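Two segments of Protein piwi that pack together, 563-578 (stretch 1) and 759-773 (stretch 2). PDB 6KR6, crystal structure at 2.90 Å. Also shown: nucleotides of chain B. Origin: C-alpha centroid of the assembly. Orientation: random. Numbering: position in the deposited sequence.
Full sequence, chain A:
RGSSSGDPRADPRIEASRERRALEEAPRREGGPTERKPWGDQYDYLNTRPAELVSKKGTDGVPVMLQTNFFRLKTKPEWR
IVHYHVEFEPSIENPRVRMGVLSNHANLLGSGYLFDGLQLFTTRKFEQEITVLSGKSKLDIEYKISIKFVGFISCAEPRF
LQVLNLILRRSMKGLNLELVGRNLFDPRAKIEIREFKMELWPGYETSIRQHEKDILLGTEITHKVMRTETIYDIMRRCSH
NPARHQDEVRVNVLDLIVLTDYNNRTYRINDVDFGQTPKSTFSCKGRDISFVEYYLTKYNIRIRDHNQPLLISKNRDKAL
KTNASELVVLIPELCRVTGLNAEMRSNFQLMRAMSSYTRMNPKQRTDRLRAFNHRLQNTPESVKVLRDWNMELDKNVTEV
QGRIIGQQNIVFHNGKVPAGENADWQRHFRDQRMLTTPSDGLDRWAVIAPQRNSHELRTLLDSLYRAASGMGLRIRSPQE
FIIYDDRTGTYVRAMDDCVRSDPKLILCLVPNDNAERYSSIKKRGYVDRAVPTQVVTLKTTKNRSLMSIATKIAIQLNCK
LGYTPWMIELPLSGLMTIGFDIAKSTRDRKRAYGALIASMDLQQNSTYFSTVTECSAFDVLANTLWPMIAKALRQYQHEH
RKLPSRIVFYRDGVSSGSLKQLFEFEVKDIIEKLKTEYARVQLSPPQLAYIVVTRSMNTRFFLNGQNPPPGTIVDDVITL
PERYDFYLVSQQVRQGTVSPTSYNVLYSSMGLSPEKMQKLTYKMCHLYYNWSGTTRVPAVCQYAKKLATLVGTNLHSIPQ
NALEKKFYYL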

# COMPACT_ATOMS: atom_id res chain seq x y z
N TYR A 563 13.76 22.38 -14.70
CA TYR A 563 15.14 22.06 -15.02
C TYR A 563 15.61 20.91 -14.13
O TYR A 563 14.95 20.54 -13.15
N THR A 564 16.76 20.35 -14.48
CA THR A 564 17.19 19.07 -13.94
C THR A 564 18.35 19.26 -12.97
O THR A 564 19.42 19.73 -13.38
N PRO A 565 18.19 18.91 -11.69
CA PRO A 565 19.32 19.05 -10.75
C PRO A 565 20.40 18.01 -10.94
O PRO A 565 21.59 18.33 -10.82
N TRP A 566 20.03 16.76 -11.22
CA TRP A 566 21.01 15.70 -11.43
C TRP A 566 20.39 14.63 -12.32
O TRP A 566 19.21 14.70 -12.69
N MET A 567 21.20 13.62 -12.65
CA MET A 567 20.78 12.57 -13.57
C MET A 567 21.56 11.30 -13.27
O MET A 567 22.63 11.35 -12.65
N ILE A 568 21.01 10.17 -13.69
CA ILE A 568 21.62 8.87 -13.49
C ILE A 568 22.26 8.43 -14.80
O ILE A 568 21.91 8.91 -15.88
N GLU A 569 23.23 7.53 -14.70
CA GLU A 569 23.81 6.90 -15.88
C GLU A 569 22.80 5.92 -16.47
O GLU A 569 22.48 4.90 -15.84
N LEU A 570 22.30 6.22 -17.66
CA LEU A 570 21.21 5.45 -18.28
C LEU A 570 21.66 4.86 -19.61
O LEU A 570 21.72 5.58 -20.62
N PRO A 571 21.98 3.57 -19.67
CA PRO A 571 22.43 2.95 -20.93
C PRO A 571 21.27 2.39 -21.76
O PRO A 571 21.22 1.20 -22.08
N LEU A 572 20.33 3.26 -22.12
CA LEU A 572 19.20 2.88 -22.96
C LEU A 572 18.79 4.06 -23.82
O LEU A 572 18.81 5.21 -23.36
N SER A 573 18.41 3.77 -25.06
CA SER A 573 18.06 4.79 -26.04
C SER A 573 16.56 4.76 -26.31
O SER A 573 15.98 3.68 -26.47
N GLY A 574 15.95 5.94 -26.37
CA GLY A 574 14.53 6.04 -26.66
C GLY A 574 13.62 5.40 -25.63
O GLY A 574 12.62 4.77 -26.00
N LEU A 575 13.94 5.54 -24.35
CA LEU A 575 13.15 4.96 -23.28
C LEU A 575 12.30 6.04 -22.62
O LEU A 575 12.81 7.11 -22.25
N MET A 576 11.01 5.76 -22.48
CA MET A 576 10.08 6.61 -21.75
C MET A 576 9.59 5.85 -20.53
O MET A 576 8.99 4.78 -20.67
N THR A 577 9.86 6.39 -19.35
CA THR A 577 9.42 5.79 -18.10
C THR A 577 8.16 6.49 -17.63
O THR A 577 8.13 7.72 -17.51
N ILE A 578 7.11 5.71 -17.37
CA ILE A 578 5.83 6.25 -16.94
C ILE A 578 5.55 5.79 -15.52
O ILE A 578 5.75 4.62 -15.17
N LYS A 759 18.22 -3.55 -12.25
CA LYS A 759 19.17 -2.45 -12.20
C LYS A 759 18.55 -1.16 -12.73
O LYS A 759 18.78 -0.08 -12.18
N LEU A 760 17.76 -1.26 -13.80
CA LEU A 760 17.08 -0.08 -14.32
C LEU A 760 16.09 0.49 -13.31
O LEU A 760 15.97 1.71 -13.17
N THR A 761 15.38 -0.38 -12.60
CA THR A 761 14.45 0.10 -11.58
C THR A 761 15.18 0.76 -10.42
O THR A 761 14.76 1.82 -9.93
N TYR A 762 16.29 0.16 -9.98
CA TYR A 762 17.09 0.79 -8.93
C TYR A 762 17.63 2.14 -9.38
O TYR A 762 17.70 3.08 -8.58
N LYS A 763 18.01 2.25 -10.65
CA LYS A 763 18.42 3.54 -11.20
C LYS A 763 17.28 4.55 -11.14
O LYS A 763 17.46 5.68 -10.65
N MET A 764 16.11 4.17 -11.65
CA MET A 764 14.95 5.06 -11.64
C MET A 764 14.54 5.45 -10.23
O MET A 764 13.81 6.43 -10.05
N CYS A 765 14.96 4.68 -9.22
CA CYS A 765 14.74 5.06 -7.83
C CYS A 765 15.61 6.21 -7.35
O CYS A 765 15.45 6.66 -6.21
N HIS A 766 16.53 6.72 -8.18
CA HIS A 766 17.46 7.77 -7.77
C HIS A 766 17.04 9.17 -8.19
O HIS A 766 17.78 10.12 -7.93
N LEU A 767 15.87 9.34 -8.82
CA LEU A 767 15.56 10.55 -9.56
C LEU A 767 14.42 11.36 -8.95
O LEU A 767 13.76 12.14 -9.66
N TYR A 768 14.15 11.21 -7.66
CA TYR A 768 13.15 12.04 -6.98
C TYR A 768 13.87 13.24 -6.37
O TYR A 768 14.59 13.10 -5.37
N TYR A 769 13.67 14.41 -6.97
CA TYR A 769 14.49 15.58 -6.66
C TYR A 769 14.16 16.24 -5.34
O TYR A 769 14.95 17.07 -4.87
N ASN A 770 13.02 15.92 -4.72
CA ASN A 770 12.73 16.44 -3.39
C ASN A 770 13.46 15.69 -2.29
O ASN A 770 13.40 16.11 -1.13
N TRP A 771 14.15 14.60 -2.62
CA TRP A 771 14.85 13.78 -1.64
C TRP A 771 16.25 13.49 -2.17
O TRP A 771 16.39 12.89 -3.24
N SER A 772 17.26 13.91 -1.42
CA SER A 772 18.65 13.74 -1.84
C SER A 772 19.14 12.31 -1.63
O SER A 772 20.18 12.08 -0.99
N GLY A 773 18.42 11.34 -2.17
CA GLY A 773 18.80 9.95 -2.03
C GLY A 773 17.80 9.07 -2.74
O GLY A 773 16.90 9.55 -3.42

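The two stretches bury 843 Å² between them, and Trp 566 and Tyr 769 have the largest areas covered by the other stretch. Trp 566 (chi1 p) leaves its backbone sideways, but its indole reaches across into the hollow formed by the loop from His 766 to Ser 772. Trp 566 NE1 donates a nearly straight hydrogen bond to His 766 O, at 3.1 Å. The backbone of Tyr 768, Trp 771 and Ser 772 lines the six-membered end of the indole.

Tyr 769 (chi1 m) reaches back the other way. Its edge meets one face of the indole, with Tyr 769 CD1 3.5 Å from Trp 566 CE2 and the planes at 89°. Its own face receives Pro 565, whose CD sits almost on the ring normal, 3.5 Å from the Tyr 769 ring centroid. The phenol ends in a hydrogen bond from Tyr 769 OH to Trp 566 O, 2.8 Å.

Leu 767 (m, t) supplies the next bump. Its CD2 lies 4.1 Å from Met 567 CE, and its CD1 lies 4.0 Å from Ile 568 CG2. Ile 568 (t, p) points toward stretch 2 and also packs along Lys 763, with Ile 568 CG1 3.8 Å from Lys 763 CG. The lysine chain is extended until chi4 turns to m. Lys 763 NZ then donates to Glu 569 O at 2.9 Å.

Further back along the helix, Leu 760 (t, p) fits among three leucines. Its CD1 is 3.8 Å from Leu 570 CD1; its CD2 is 4.0 Å from Leu 572 CD1 and 4.1 Å from Leu 575 CD2. Met 764 (m, m, m) curls so that its CE lies 3.6 Å from Thr 577 OG1.

Tyr 768 and Trp 771 point away from stretch 1. Tyr 768 OH donates to OP1 of U4 in chain B, 2.8 Å, while Trp 771 CE3 approaches O2' of U3 at 3.2 Å.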

# COMPACT_ATOMS: atom_id res chain seq x y z
CB TYR A 563 16.04 23.29 -14.86
CG TYR A 563 15.74 24.36 -15.89
CD1 TYR A 563 14.71 25.27 -15.70
CD2 TYR A 563 16.48 24.45 -17.06
CE1 TYR A 563 14.42 26.24 -16.64
CE2 TYR A 563 16.21 25.42 -18.01
CZ TYR A 563 15.18 26.31 -17.80
OH TYR A 563 14.90 27.27 -18.74
CB THR A 564 17.60 18.14 -15.08
OG1 THR A 564 16.58 18.15 -16.09
CG2 THR A 564 17.78 16.73 -14.58
CB PRO A 565 18.65 18.93 -9.37
CG PRO A 565 17.20 19.18 -9.62
CD PRO A 565 16.92 18.65 -10.98
CB TRP A 566 21.50 15.13 -10.10
CG TRP A 566 20.46 14.43 -9.27
CD1 TRP A 566 19.96 13.17 -9.46
CD2 TRP A 566 19.80 14.94 -8.10
NE1 TRP A 566 19.04 12.87 -8.49
CE2 TRP A 566 18.92 13.94 -7.64
CE3 TRP A 566 19.87 16.15 -7.39
CZ2 TRP A 566 18.11 14.11 -6.52
CZ3 TRP A 566 19.07 16.31 -6.28
CH2 TRP A 566 18.20 15.30 -5.86
CB MET A 567 20.96 13.02 -15.04
CG MET A 567 20.64 11.99 -16.13
SD MET A 567 19.02 11.20 -16.03
CE MET A 567 17.94 12.61 -15.79
CB ILE A 568 20.56 7.85 -13.00
CG1 ILE A 568 21.21 6.52 -12.61
CG2 ILE A 568 19.49 7.64 -14.05
CD1 ILE A 568 22.27 6.64 -11.56
CB GLU A 569 25.12 6.19 -15.52
CG GLU A 569 26.28 7.13 -15.23
CD GLU A 569 27.54 6.38 -14.85
OE1 GLU A 569 27.43 5.32 -14.19
OE2 GLU A 569 28.65 6.85 -15.20
CB LEU A 570 19.99 6.34 -18.47
CG LEU A 570 18.76 5.72 -19.14
CD1 LEU A 570 18.22 4.57 -18.31
CD2 LEU A 570 17.69 6.78 -19.37
CB PRO A 571 23.36 1.84 -20.42
CG PRO A 571 22.74 1.41 -19.13
CD PRO A 571 22.11 2.65 -18.52
CB LEU A 572 18.02 2.39 -22.11
CG LEU A 572 18.00 0.89 -21.79
CD1 LEU A 572 16.75 0.54 -21.00
CD2 LEU A 572 18.08 0.07 -23.06
CB SER A 573 18.83 4.58 -27.35
OG SER A 573 20.23 4.55 -27.12
CB LEU A 575 14.05 4.30 -22.24
CG LEU A 575 13.46 4.07 -20.84
CD1 LEU A 575 12.24 3.16 -20.87
CD2 LEU A 575 14.51 3.51 -19.90
CB MET A 576 8.91 7.04 -22.64
CG MET A 576 7.67 7.49 -21.90
SD MET A 576 6.62 8.48 -22.98
CE MET A 576 5.04 8.35 -22.16
CB THR A 577 10.51 5.90 -17.03
OG1 THR A 577 11.78 5.54 -17.59
CG2 THR A 577 10.20 4.96 -15.87
CB ILE A 578 4.68 5.82 -17.87
CG1 ILE A 578 5.03 6.07 -19.33
CG2 ILE A 578 3.41 6.57 -17.51
CD1 ILE A 578 3.95 5.60 -20.29
CB LYS A 759 20.44 -2.80 -12.97
CG LYS A 759 21.61 -1.86 -12.69
CD LYS A 759 22.86 -2.26 -13.46
CE LYS A 759 22.75 -1.87 -14.93
NZ LYS A 759 24.02 -2.14 -15.66
CB LEU A 760 16.37 -0.42 -15.63
CG LEU A 760 15.45 0.66 -16.21
CD1 LEU A 760 16.21 1.95 -16.47
CD2 LEU A 760 14.79 0.17 -17.49
CB THR A 761 13.58 -1.06 -11.09
OG1 THR A 761 12.97 -1.72 -12.21
CG2 THR A 761 12.49 -0.54 -10.16
CB TYR A 762 18.22 -0.14 -8.50
CG TYR A 762 18.99 0.34 -7.29
CD1 TYR A 762 18.34 0.60 -6.09
CD2 TYR A 762 20.37 0.51 -7.33
CE1 TYR A 762 19.03 1.03 -4.98
CE2 TYR A 762 21.07 0.94 -6.22
CZ TYR A 762 20.40 1.20 -5.05
OH TYR A 762 21.10 1.63 -3.94
CB LYS A 763 18.90 3.38 -12.64
CG LYS A 763 20.31 2.83 -12.79
CD LYS A 763 20.65 2.65 -14.26
CE LYS A 763 22.02 2.01 -14.45
NZ LYS A 763 23.12 2.86 -13.91
CB MET A 764 13.78 4.42 -12.37
CG MET A 764 14.04 4.15 -13.85
SD MET A 764 14.53 5.62 -14.77
CE MET A 764 13.16 6.71 -14.45
CB CYS A 765 14.95 3.84 -6.92
SG CYS A 765 13.53 2.73 -6.81
CB HIS A 766 18.86 7.49 -8.36
CG HIS A 766 19.60 6.36 -7.70
ND1 HIS A 766 19.33 5.04 -7.98
CD2 HIS A 766 20.61 6.36 -6.80
CE1 HIS A 766 20.13 4.27 -7.27
NE2 HIS A 766 20.92 5.05 -6.55
CB LEU A 767 15.25 10.22 -11.01
CG LEU A 767 16.40 9.66 -11.86
CD1 LEU A 767 15.86 9.06 -13.15
CD2 LEU A 767 17.42 10.75 -12.17
CB TYR A 768 12.39 11.25 -5.92
CG TYR A 768 11.24 12.02 -5.31
CD1 TYR A 768 10.15 12.39 -6.09
CD2 TYR A 768 11.25 12.39 -3.97
CE1 TYR A 768 9.09 13.10 -5.54
CE2 TYR A 768 10.20 13.09 -3.42
CZ TYR A 768 9.12 13.45 -4.21
OH TYR A 768 8.08 14.15 -3.66
CB TYR A 769 14.38 16.59 -7.80
CG TYR A 769 14.92 16.07 -9.11
CD1 TYR A 769 16.10 15.33 -9.15
CD2 TYR A 769 14.26 16.30 -10.31
CE1 TYR A 769 16.61 14.85 -10.34
CE2 TYR A 769 14.76 15.82 -11.51
CZ TYR A 769 15.93 15.10 -11.51
OH TYR A 769 16.43 14.62 -12.70
CB ASN A 770 11.23 16.41 -3.12
CG ASN A 770 10.55 17.73 -3.42
OD1 ASN A 770 11.10 18.58 -4.13
ND2 ASN A 770 9.35 17.92 -2.89
CB TRP A 771 14.08 12.48 -1.38
CG TRP A 771 14.67 11.62 -0.30
CD1 TRP A 771 15.32 10.43 -0.46
CD2 TRP A 771 14.66 11.88 1.11
NE1 TRP A 771 15.71 9.94 0.76
CE2 TRP A 771 15.32 10.81 1.74
CE3 TRP A 771 14.15 12.92 1.90
CZ2 TRP A 771 15.49 10.74 3.12
CZ3 TRP A 771 14.32 12.85 3.28
CH2 TRP A 771 14.98 11.77 3.87
CB SER A 772 19.55 14.72 -1.09
OG SER A 772 19.26 14.71 0.30
P U B 3 8.47 20.82 0.96
OP1 U B 3 7.94 20.57 -0.41
OP2 U B 3 7.55 21.17 2.06
O5' U B 3 9.31 19.54 1.39
C5' U B 3 10.21 18.91 0.49
C4' U B 3 10.93 17.76 1.15
O4' U B 3 11.68 18.24 2.29
C3' U B 3 10.06 16.65 1.71
O3' U B 3 9.68 15.73 0.70
C2' U B 3 10.95 16.02 2.78
O2' U B 3 11.82 15.05 2.22
C1' U B 3 11.79 17.22 3.25
N1 U B 3 11.39 17.74 4.58
C2 U B 3 11.99 17.15 5.69
O2 U B 3 12.79 16.23 5.59
N3 U B 3 11.61 17.66 6.90
C4 U B 3 10.71 18.69 7.12
O4 U B 3 10.47 19.03 8.28
C5 U B 3 10.15 19.25 5.94
C6 U B 3 10.50 18.77 4.74
P U B 4 8.13 15.42 0.40
OP1 U B 4 7.97 15.31 -1.07
OP2 U B 4 7.29 16.37 1.17
O5' U B 4 7.91 13.97 1.03
C5' U B 4 8.87 12.94 0.80
C4' U B 4 9.04 12.06 2.01
O4' U B 4 9.43 12.88 3.15
C3' U B 4 7.79 11.29 2.44
O3' U B 4 8.16 9.99 2.90
C2' U B 4 7.26 12.12 3.61
O2' U B 4 6.49 11.40 4.54
C1' U B 4 8.55 12.65 4.23
N1 U B 4 8.38 13.90 4.97
C2 U B 4 9.23 14.16 6.03
O2 U B 4 10.13 13.41 6.36
N3 U B 4 9.00 15.35 6.68
C4 U B 4 8.02 16.28 6.39
O4 U B 4 7.94 17.30 7.07
C5 U B 4 7.17 15.93 5.29
C6 U B 4 7.38 14.78 4.64